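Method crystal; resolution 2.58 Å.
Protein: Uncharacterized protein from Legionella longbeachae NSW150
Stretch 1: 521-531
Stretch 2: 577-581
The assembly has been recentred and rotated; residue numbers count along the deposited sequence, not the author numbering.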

# COMPACT_ATOMS: atom_id res chain seq x y z
N ILE A 521 8.29 -29.66 25.85
CA ILE A 521 7.32 -29.17 24.85
C ILE A 521 6.25 -28.28 25.50
O ILE A 521 5.65 -28.64 26.51
N PHE A 522 6.01 -27.11 24.90
CA PHE A 522 5.09 -26.13 25.48
C PHE A 522 4.44 -25.26 24.40
O PHE A 522 5.11 -24.82 23.49
N ASP A 523 3.14 -25.01 24.49
CA ASP A 523 2.40 -24.33 23.42
C ASP A 523 2.41 -22.82 23.59
O ASP A 523 1.44 -22.25 24.00
N TYR A 524 3.52 -22.17 23.27
CA TYR A 524 3.68 -20.73 23.50
C TYR A 524 2.72 -19.92 22.65
O TYR A 524 2.29 -18.86 23.06
N ALA A 525 2.43 -20.41 21.45
CA ALA A 525 1.49 -19.74 20.57
C ALA A 525 0.13 -19.71 21.25
O ALA A 525 -0.53 -18.68 21.33
N GLY A 526 -0.29 -20.84 21.76
CA GLY A 526 -1.58 -20.90 22.43
C GLY A 526 -1.63 -20.05 23.68
O GLY A 526 -2.68 -19.45 24.00
N ARG A 527 -0.51 -20.00 24.37
CA ARG A 527 -0.48 -19.23 25.58
C ARG A 527 -0.80 -17.79 25.22
O ARG A 527 -1.64 -17.15 25.88
N GLU A 528 -0.16 -17.29 24.14
CA GLU A 528 -0.42 -15.94 23.67
C GLU A 528 -1.88 -15.63 23.31
O GLU A 528 -2.35 -14.53 23.55
N LEU A 529 -2.56 -16.57 22.69
CA LEU A 529 -3.88 -16.34 22.24
C LEU A 529 -4.77 -16.30 23.43
O LEU A 529 -5.73 -15.51 23.47
N PHE A 530 -4.45 -17.16 24.42
CA PHE A 530 -5.19 -17.15 25.68
C PHE A 530 -4.94 -15.89 26.50
O PHE A 530 -5.88 -15.30 27.02
N LEU A 531 -3.70 -15.45 26.60
CA LEU A 531 -3.45 -14.19 27.25
C LEU A 531 -4.20 -13.10 26.56
O LEU A 531 -4.83 -12.34 27.24
N TRP A 577 -15.89 -21.45 30.37
CA TRP A 577 -14.80 -21.04 29.50
C TRP A 577 -13.94 -22.24 29.24
O TRP A 577 -13.78 -23.02 30.14
N PRO A 578 -13.39 -22.40 28.01
CA PRO A 578 -12.35 -23.39 27.81
C PRO A 578 -11.08 -22.84 28.43
O PRO A 578 -11.00 -21.65 28.68
N VAL A 579 -10.08 -23.68 28.65
CA VAL A 579 -8.87 -23.24 29.37
C VAL A 579 -7.61 -23.69 28.70
O VAL A 579 -7.58 -24.70 28.00
N PHE A 580 -6.56 -22.89 28.90
CA PHE A 580 -5.28 -23.19 28.32
C PHE A 580 -4.75 -24.58 28.66
O PHE A 580 -4.24 -25.28 27.79
N ASP A 581 -4.85 -24.95 29.92
CA ASP A 581 -4.19 -26.11 30.45
C ASP A 581 -5.08 -27.33 30.26
O ASP A 581 -5.85 -27.68 31.13

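The contact joins the start of a helix, 524-531, and the residues leading into it to an irregular segment at 577-581. It buries 303 Å² summed over both sides, and F580 contributes the largest share. No hydrogen bond crosses between the stretches, so the evidence for packing rests on ring geometry and van der Waals distances.

I521 lies out of reach, and its poorly ordered side chain has an off-well chi1 of 28°. F522 is the first residue to touch. Its CA-to-CB bond points sideways, but the t rotamer (chi1 -172°) brings the ring end nearer, with F522 CZ 4.0 Å from F580 CE2. The ring planes meet at 81° with centroids 5.9 Å apart, an offset edge-to-face pair in which F580 supplies the edge and F522 the face.

D523 points toward the other stretch, also as t, yet its polar role is local. At the N-cap position, D523 OD1 accepts from G526 N at 3.0 Å with an N-H...acceptor angle of 155°, capping the helix. The other carboxylate oxygen, D523 OD2, lies 4.1 Å from F580 CE1, while D523 O approaches the edge of the same ring, 3.7 Å from F580 CZ. D523 O also accepts from R527 N at 3.0 Å.

Y524 and A525 point away and make no contact. G526 has no side chain, and its backbone carbon G526 C lies 3.8 Å from F580 CE1; an ideal CB would stand 3.6 Å from F580 CE1, with room on that side, but only 2.1 Å from D523 OD2, a clash with the capping carboxylate.

R527 meets F580 through its backbone and the base of its side chain. R527 CA stands over the F580 face, 4.1 Å from the ring centroid and 25° off the normal, a CH-pi contact; R527 CB is 3.8 Å from F580 CZ. The extended t, t, t chain leads its end away, where the guanidinium is hydrogen-bonded elsewhere in the structure. A long salt bridge joins R527 NH1 to E528 OE2 at 3.7 Å; E528 itself points away, and L529 is out of reach.

F530 points toward stretch 2 as m (chi1 -90°). F580 CB lies over its face, 4.0 Å from the F530 centroid and 16° off the normal, a second CH-pi contact. F580 N is over a face too, 3.5 Å from F530 CZ, whereas P578 O lies at the ring edge, 3.9 Å from F530 CE1. The t rotamer of F580 (chi1 -179°) sets its ring obliquely to that of F530, with planes at 56° and F530 CD2 3.7 Å from F580 CD1. L531 takes no part.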

# COMPACT_ATOMS: atom_id res chain seq x y z
CB ILE A 521 6.60 -30.31 24.07
CG1 ILE A 521 6.47 -31.63 24.88
CG2 ILE A 521 7.31 -30.58 22.75
CD1 ILE A 521 5.56 -31.59 26.09
CB PHE A 522 5.87 -25.24 26.43
CG PHE A 522 5.02 -24.30 27.23
CD1 PHE A 522 4.25 -24.77 28.31
CD2 PHE A 522 4.98 -22.95 26.92
CE1 PHE A 522 3.46 -23.92 29.04
CE2 PHE A 522 4.22 -22.07 27.67
CZ PHE A 522 3.45 -22.56 28.73
CB ASP A 523 0.96 -24.88 23.37
CG ASP A 523 0.07 -24.21 22.31
OD1 ASP A 523 0.61 -23.63 21.32
OD2 ASP A 523 -1.18 -24.30 22.48
CB TYR A 524 5.10 -20.26 23.16
CG TYR A 524 6.14 -20.61 24.16
CD1 TYR A 524 6.29 -19.87 25.33
CD2 TYR A 524 7.00 -21.66 23.94
CE1 TYR A 524 7.24 -20.18 26.26
CE2 TYR A 524 7.95 -21.99 24.87
CZ TYR A 524 8.08 -21.24 26.02
OH TYR A 524 9.04 -21.60 26.93
CB ALA A 525 1.40 -20.44 19.21
CB ARG A 527 0.86 -19.33 26.29
CG ARG A 527 1.02 -18.35 27.45
CD ARG A 527 2.19 -18.75 28.34
NE ARG A 527 2.51 -17.72 29.31
CZ ARG A 527 3.22 -16.62 29.06
NH1 ARG A 527 3.71 -16.38 27.85
NH2 ARG A 527 3.42 -15.74 30.04
CB GLU A 528 0.46 -15.62 22.46
CG GLU A 528 1.93 -15.58 22.78
CD GLU A 528 2.33 -14.55 23.82
OE1 GLU A 528 1.78 -13.48 23.88
OE2 GLU A 528 3.25 -14.79 24.59
CB LEU A 529 -4.32 -17.44 21.29
CG LEU A 529 -3.57 -17.49 19.96
CD1 LEU A 529 -4.08 -18.68 19.18
CD2 LEU A 529 -3.78 -16.24 19.13
CB PHE A 530 -4.89 -18.38 26.52
CG PHE A 530 -5.80 -19.52 26.25
CD1 PHE A 530 -7.04 -19.53 26.79
CD2 PHE A 530 -5.41 -20.56 25.43
CE1 PHE A 530 -7.90 -20.57 26.53
CE2 PHE A 530 -6.26 -21.62 25.17
CZ PHE A 530 -7.51 -21.62 25.73
CB LEU A 531 -1.99 -13.84 27.23
CG LEU A 531 -1.16 -14.77 28.11
CD1 LEU A 531 0.27 -14.35 27.89
CD2 LEU A 531 -1.53 -14.68 29.59
CB TRP A 577 -13.92 -19.98 30.17
CG TRP A 577 -14.66 -18.69 30.42
CD1 TRP A 577 -14.94 -18.13 31.62
CD2 TRP A 577 -15.23 -17.83 29.43
NE1 TRP A 577 -15.65 -16.97 31.44
CE2 TRP A 577 -15.83 -16.76 30.10
CE3 TRP A 577 -15.28 -17.85 28.04
CZ2 TRP A 577 -16.46 -15.74 29.45
CZ3 TRP A 577 -15.90 -16.83 27.39
CH2 TRP A 577 -16.49 -15.78 28.08
CB PRO A 578 -12.23 -23.44 26.30
CG PRO A 578 -12.50 -22.05 25.85
CD PRO A 578 -13.54 -21.53 26.81
CB VAL A 579 -8.84 -23.70 30.86
CG1 VAL A 579 -10.01 -23.05 31.64
CG2 VAL A 579 -8.88 -25.23 30.97
CB PHE A 580 -4.25 -22.16 28.78
CG PHE A 580 -2.87 -22.38 28.20
CD1 PHE A 580 -2.70 -22.61 26.82
CD2 PHE A 580 -1.75 -22.40 29.04
CE1 PHE A 580 -1.45 -22.83 26.31
CE2 PHE A 580 -0.50 -22.61 28.53
CZ PHE A 580 -0.34 -22.82 27.16
CB ASP A 581 -3.88 -25.85 31.93
CG ASP A 581 -3.27 -27.05 32.64
OD1 ASP A 581 -2.36 -27.71 32.10
OD2 ASP A 581 -3.72 -27.32 33.77